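Local coordinates for protein Ribose/Galactose Isomerase (Vibrio parahaemolyticus, PDB 3ONO) that probably interconverts aldose and ketose sugar phosphates, as a putative sugar-phosphate isomerase of the LacAB/RpiB family, at residues N12-N18 against N38-E44; Y51-G55 against G79-C84. All coordinates share one frame; numbering follows the deposited sequence. Where two conformers were deposited one is given.

Interaction 1. Residues N12-N18 against N38-E44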
loop_
_atom_site.group_PDB
_atom_site.type_symbol
_atom_site.label_atom_id
_atom_site.label_comp_id
_atom_site.label_asym_id
_atom_site.label_seq_id
_atom_site.Cartn_x
_atom_site.Cartn_y
_atom_site.Cartn_z
ATOM N N ASN A 12 24.286 5.039 -3.568
ATOM C CA ASN A 12 24.912 3.830 -4.102
ATOM C C ASN A 12 24.012 2.598 -4.093
ATOM O O ASN A 12 24.041 1.784 -5.031
ATOM C CB ASN A 12 26.251 3.550 -3.404
ATOM C CG ASN A 12 26.076 3.058 -1.984
ATOM O OD1 ASN A 12 25.902 1.851 -1.753
ATOM N ND2 ASN A 12 26.104 3.985 -1.016
ATOM N N SER A 13 23.197 2.439 -3.059
ATOM C CA SER A 13 22.430 1.190 -2.976
ATOM C C SER A 13 21.419 1.059 -4.120
ATOM O O SER A 13 21.099 -0.057 -4.563
ATOM C CB SER A 13 21.750 1.009 -1.603
ATOM O OG SER A 13 20.614 1.851 -1.424
ATOM N N GLN A 14 20.928 2.196 -4.607
ATOM C CA GLN A 14 19.913 2.198 -5.670
ATOM C C GLN A 14 20.418 2.745 -7.008
ATOM O O GLN A 14 19.629 3.016 -7.912
ATOM C CB GLN A 14 18.691 3.003 -5.225
ATOM C CG GLN A 14 18.180 2.597 -3.864
ATOM C CD GLN A 14 17.876 1.109 -3.793
ATOM O OE1 GLN A 14 17.204 0.556 -4.673
ATOM N NE2 GLN A 14 18.380 0.448 -2.750
ATOM N N ALA A 15 21.728 2.883 -7.144
ATOM C CA ALA A 15 22.310 3.549 -8.308
ATOM C C ALA A 15 22.013 2.849 -9.624
ATOM O O ALA A 15 21.927 3.511 -10.655
ATOM C CB ALA A 15 23.823 3.717 -8.133
ATOM N N ALA A 16 21.865 1.527 -9.591
ATOM C CA ALA A 16 21.550 0.762 -10.816
ATOM C C ALA A 16 20.238 1.229 -11.406
ATOM O O ALA A 16 20.013 1.100 -12.605
ATOM C CB ALA A 16 21.486 -0.728 -10.530
ATOM N N LYS A 17 19.361 1.759 -10.556
ATOM C CA LYS A 17 18.034 2.176 -10.983
ATOM C C LYS A 17 17.959 3.619 -11.441
ATOM O O LYS A 17 16.885 4.080 -11.854
ATOM C CB LYS A 17 17.015 1.932 -9.868
ATOM C CG LYS A 17 16.659 0.468 -9.729
ATOM C CD LYS A 17 15.803 0.152 -8.507
ATOM C CE LYS A 17 15.387 -1.317 -8.551
ATOM N NZ LYS A 17 14.707 -1.760 -7.299
ATOM N N ASN A 18 19.077 4.342 -11.365
ATOM C CA ASN A 18 19.044 5.749 -11.749
ATOM C C ASN A 18 18.622 5.978 -13.201
ATOM O O ASN A 18 17.848 6.895 -13.475
ATOM C CB ASN A 18 20.363 6.470 -11.456
ATOM C CG ASN A 18 20.355 7.896 -11.956
ATOM O OD1 ASN A 18 20.935 8.212 -13.007
ATOM N ND2 ASN A 18 19.674 8.768 -11.224
ATOM N N ASN A 38 20.243 15.697 -13.198
ATOM C CA ASN A 38 20.472 14.398 -12.574
ATOM C C ASN A 38 21.831 14.521 -11.926
ATOM O O ASN A 38 22.848 14.364 -12.600
ATOM C CB ASN A 38 20.441 13.295 -13.642
ATOM C CG ASN A 38 20.480 11.889 -13.064
ATOM O OD1 ASN A 38 20.833 10.930 -13.772
ATOM N ND2 ASN A 38 20.085 11.741 -11.801
ATOM N N VAL A 39 21.850 14.853 -10.631
ATOM C CA VAL A 39 23.083 15.317 -9.984
ATOM C C VAL A 39 23.694 14.323 -9.017
ATOM O O VAL A 39 24.817 14.533 -8.553
ATOM C CB VAL A 39 22.875 16.642 -9.219
ATOM C CG1 VAL A 39 22.274 17.689 -10.142
ATOM C CG2 VAL A 39 21.971 16.411 -8.004
ATOM N N GLY A 40 22.944 13.275 -8.678
ATOM C CA GLY A 40 23.473 12.209 -7.846
ATOM C C GLY A 40 24.121 11.136 -8.711
ATOM O O GLY A 40 24.574 11.421 -9.820
HETATM N N MSE A 41 24.202 9.911 -8.198
HETATM C CA MSE A 41 24.812 8.823 -8.958
HETATM C C MSE A 41 24.019 8.454 -10.204
HETATM O O MSE A 41 22.788 8.424 -10.192
HETATM C CB MSE A 41 25.011 7.597 -8.078
HETATM C CG MSE A 41 26.054 7.840 -7.003
HETATM SE SE MSE A 41 26.356 6.270 -5.925
HETATM C CE MSE A 41 27.484 5.267 -7.160
ATOM N N THR A 42 24.732 8.174 -11.290
ATOM C CA THR A 42 24.072 7.776 -12.534
ATOM C C THR A 42 24.100 6.263 -12.709
ATOM O O THR A 42 23.286 5.689 -13.434
ATOM C CB THR A 42 24.749 8.439 -13.751
ATOM O OG1 THR A 42 26.138 8.083 -13.768
ATOM C CG2 THR A 42 24.632 9.965 -13.671
ATOM N N ASP A 43 25.055 5.610 -12.060
ATOM C CA ASP A 43 25.121 4.150 -12.037
ATOM C C ASP A 43 26.067 3.698 -10.926
ATOM O O ASP A 43 26.654 4.542 -10.230
ATOM C CB ASP A 43 25.541 3.592 -13.399
ATOM C CG ASP A 43 26.857 4.151 -13.877
ATOM O OD1 ASP A 43 27.856 4.031 -13.142
ATOM O OD2 ASP A 43 26.890 4.715 -14.994
ATOM N N GLU A 44 26.226 2.386 -10.751
ATOM C CA GLU A 44 26.973 1.885 -9.587
ATOM C C GLU A 44 28.451 2.248 -9.617
ATOM O O GLU A 44 29.121 2.232 -8.580
ATOM C CB GLU A 44 26.804 0.375 -9.424
ATOM C CG GLU A 44 25.488 -0.001 -8.755
ATOM C CD GLU A 44 25.238 -1.498 -8.732
ATOM O OE1 GLU A 44 25.880 -2.221 -9.527
ATOM O OE2 GLU A 44 24.397 -1.949 -7.920
HETATM O O HOH W 1 21.872 -0.396 -7.387
HETATM O O HOH W 2 21.638 3.563 -13.647
#
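Asn12 meets the selenium of Met41, a selenomethionine: SE lies 3.4 Å from Asn12 N and 3.7 Å from Asn12 CB. The bend at the end of the Met41 chain (chi3 78°) also brings its CE methyl to Ala15. The amide of Asn12 leads off elsewhere, giving its ND2 to Leu49 O. At Ser13 the carbonyl oxygen accepts from water 1, which also takes the N-H of Ala16 and donates to Glu44 OE2 at 3.0 Å, tying that carboxylate to the turn. Ala15 points its methyl at the other loop, where its CB rests against Met41 CB at 4.1 Å and on the backbone of Asp43. The oxygen of Ala15 takes a CA-H...O contact from Asp43 CA at 3.5 Å, and water 2 lies within bonding distance of both this oxygen and Thr42 O, though it has more acceptors around it than protons to give. Beside it, the aliphatic CG of Glu44 lies 4.0 Å from Ala16 N. Asn18, its CG swung anti to the backbone N (chi1 176°), brings its amide to that of Asn38 from the opposite direction, the planes nearly coplanar at 15° apart. Both segments follow neighbouring parallel strands, 5-8 and 35-38, and run toward helices 18-31 and 51-63; such side-by-side strand-to-helix loops are characteristic of a Rossmann-like alpha-beta-alpha sandwich.

Interaction 2. Residues Y51-G55 against G79-C84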
loop_
_atom_site.group_PDB
_atom_site.type_symbol
_atom_site.label_atom_id
_atom_site.label_comp_id
_atom_site.label_asym_id
_atom_site.label_seq_id
_atom_site.Cartn_x
_atom_site.Cartn_y
_atom_site.Cartn_z
ATOM N N TYR A 51 23.292 8.084 1.388
ATOM C CA TYR A 51 22.177 8.981 1.681
ATOM C C TYR A 51 22.575 10.157 2.566
ATOM O O TYR A 51 21.847 11.144 2.622
ATOM C CB TYR A 51 20.973 8.230 2.272
ATOM C CG TYR A 51 21.193 7.596 3.623
ATOM C CD1 TYR A 51 21.158 8.361 4.795
ATOM C CD2 TYR A 51 21.393 6.209 3.739
ATOM C CE1 TYR A 51 21.316 7.769 6.039
ATOM C CE2 TYR A 51 21.567 5.612 4.985
ATOM C CZ TYR A 51 21.544 6.405 6.128
ATOM O OH TYR A 51 21.697 5.835 7.375
ATOM N N ILE A 52 23.736 10.088 3.227
ATOM C CA ILE A 52 24.221 11.238 3.972
ATOM C C ILE A 52 24.580 12.368 3.014
ATOM O O ILE A 52 24.211 13.524 3.221
ATOM C CB ILE A 52 25.489 10.895 4.820
ATOM C CG1 ILE A 52 25.172 9.799 5.835
ATOM C CG2 ILE A 52 26.012 12.165 5.544
ATOM C CD1 ILE A 52 24.105 10.172 6.860
ATOM N N HIS A 53 25.303 12.039 1.948
ATOM C CA HIS A 53 25.705 13.055 0.987
ATOM C C HIS A 53 24.479 13.654 0.316
ATOM O O HIS A 53 24.461 14.839 0.006
ATOM C CB HIS A 53 26.649 12.470 -0.059
ATOM C CG HIS A 53 27.858 11.821 0.536
ATOM N ND1 HIS A 53 28.055 10.452 0.513
ATOM C CD2 HIS A 53 28.920 12.349 1.195
ATOM C CE1 HIS A 53 29.197 10.171 1.119
ATOM N NE2 HIS A 53 29.741 11.305 1.545
ATOM N N LEU A 54 23.455 12.832 0.086
ATOM C CA LEU A 54 22.250 13.349 -0.553
ATOM C C LEU A 54 21.664 14.547 0.199
ATOM O O LEU A 54 21.256 15.549 -0.415
ATOM C CB LEU A 54 21.186 12.240 -0.697
ATOM C CG LEU A 54 21.585 11.033 -1.549
ATOM C CD1 LEU A 54 20.430 10.006 -1.602
ATOM C CD2 LEU A 54 21.992 11.443 -2.971
ATOM N N GLY A 55 21.561 14.442 1.514
ATOM C CA GLY A 55 20.996 15.532 2.291
ATOM C C GLY A 55 21.817 16.805 2.149
ATOM O O GLY A 55 21.276 17.917 2.044
ATOM N N GLY A 79 16.412 6.710 5.072
ATOM C CA GLY A 79 17.687 7.390 5.287
ATOM C C GLY A 79 17.715 8.716 4.547
ATOM O O GLY A 79 18.091 9.757 5.095
ATOM N N ALA A 80 17.311 8.699 3.281
ATOM C CA ALA A 80 17.389 9.931 2.496
ATOM C C ALA A 80 16.443 11.002 3.055
ATOM O O ALA A 80 16.781 12.172 3.100
ATOM C CB ALA A 80 17.086 9.651 1.017
ATOM N N LEU A 81 15.258 10.590 3.482
ATOM C CA LEU A 81 14.270 11.523 4.027
ATOM C C LEU A 81 14.773 12.164 5.318
ATOM O O LEU A 81 14.639 13.387 5.539
ATOM C CB LEU A 81 12.981 10.735 4.276
ATOM C CG LEU A 81 11.842 11.082 5.217
ATOM C CD1 LEU A 81 10.839 9.957 5.074
ATOM C CD2 LEU A 81 12.259 11.202 6.661
HETATM N N MSE A 82 15.382 11.353 6.178
HETATM C CA MSE A 82 15.843 11.886 7.466
HETATM C C MSE A 82 17.109 12.727 7.292
HETATM O O MSE A 82 17.307 13.735 7.998
HETATM C CB MSE A 82 16.035 10.754 8.460
HETATM C CG MSE A 82 14.707 10.036 8.732
HETATM SE SE MSE A 82 14.904 8.670 10.084
HETATM C CE MSE A 82 16.325 7.682 9.206
ATOM N N SER A 83 17.932 12.329 6.322
ATOM C CA SER A 83 19.165 13.067 5.973
ATOM C C SER A 83 18.846 14.436 5.370
ATOM O O SER A 83 19.522 15.423 5.654
ATOM C CB SER A 83 19.991 12.226 4.974
ATOM O OG SER A 83 21.130 12.947 4.496
ATOM N N CYS A 84 17.805 14.517 4.549
ATOM C CA CYS A 84 17.391 15.825 3.992
ATOM C C CYS A 84 16.772 16.732 5.056
ATOM O O CYS A 84 17.082 17.934 5.132
ATOM C CB CYS A 84 16.368 15.613 2.872
ATOM S SG CYS A 84 17.118 15.017 1.340
#
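This is a close, buried helix-helix contact between the first turn of helix 51-63 and most of helix 78-85, the helices that precede and follow strand 69-74. The short axes approach to 7.8 Å and run the same general way, crossing at -37°. Glycine on each side makes the closeness possible: Gly79 packs on a face of the Tyr51 ring, and Gly55 brings its CA to 4.0 Å from the CA of Cys84. With CG set between its backbone N and carbonyl carbon, the Tyr51 ring lies against the start of the second helix. Gly79 CA then sits over one face in a CH-pi contact, 3.7 Å from the ring centroid and 15° off the normal, displaced toward the rim. Ser83 CB approaches the same ring at its edge, near the plane, 4.0 Å from Tyr51 CD1. From that position Ser83 OG, held anti to its own backbone N (chi1 174°), donates to Tyr51 O over 2.7 Å; the approach is bent at the acceptor, and the donor OG lies somewhat out of the carbonyl plane. The serine thus gives a first-turn carbonyl a short bond, whereas the helical bond from Gly55 N to that oxygen is weak. Nearer the sheet, Ala80 CB touches both Tyr51 CB and Leu54 CD1, each at 4.3 Å, while Leu54, Ala80 and Cys84 all rest on Thr72 of strand 69-74. Ile159 of the second subunit packs on Ile52, and Asn156 of that subunit on Tyr51. Two neighbouring helices lying together on one face of a parallel sheet, joined through the intervening strand, are characteristic of the layered Rossmann-like alpha-beta-alpha sandwich.

How the interactions relate
Interaction 1 is complete in sequence by residue 44, and interaction 2 starts at residue 51. Their centres are 14 Å apart, with nearest atoms about 5 Å apart, so the two do not touch. What joins them is the chain itself: the loop of 38-44 leads on to helix 51-63, whose first turn forms one side of interaction 2. Both are built around the parallel sheet, in which strands 35-38, 5-8 and 69-74 lie side by side. Interaction 1 pairs loops beyond the first two, whereas interaction 2 packs helices on a face of the sheet at the third. The loop contact is partly buried and meets no other subunit; the helix pair lies deeper and reaches the second subunit, linking the fold to the assembly.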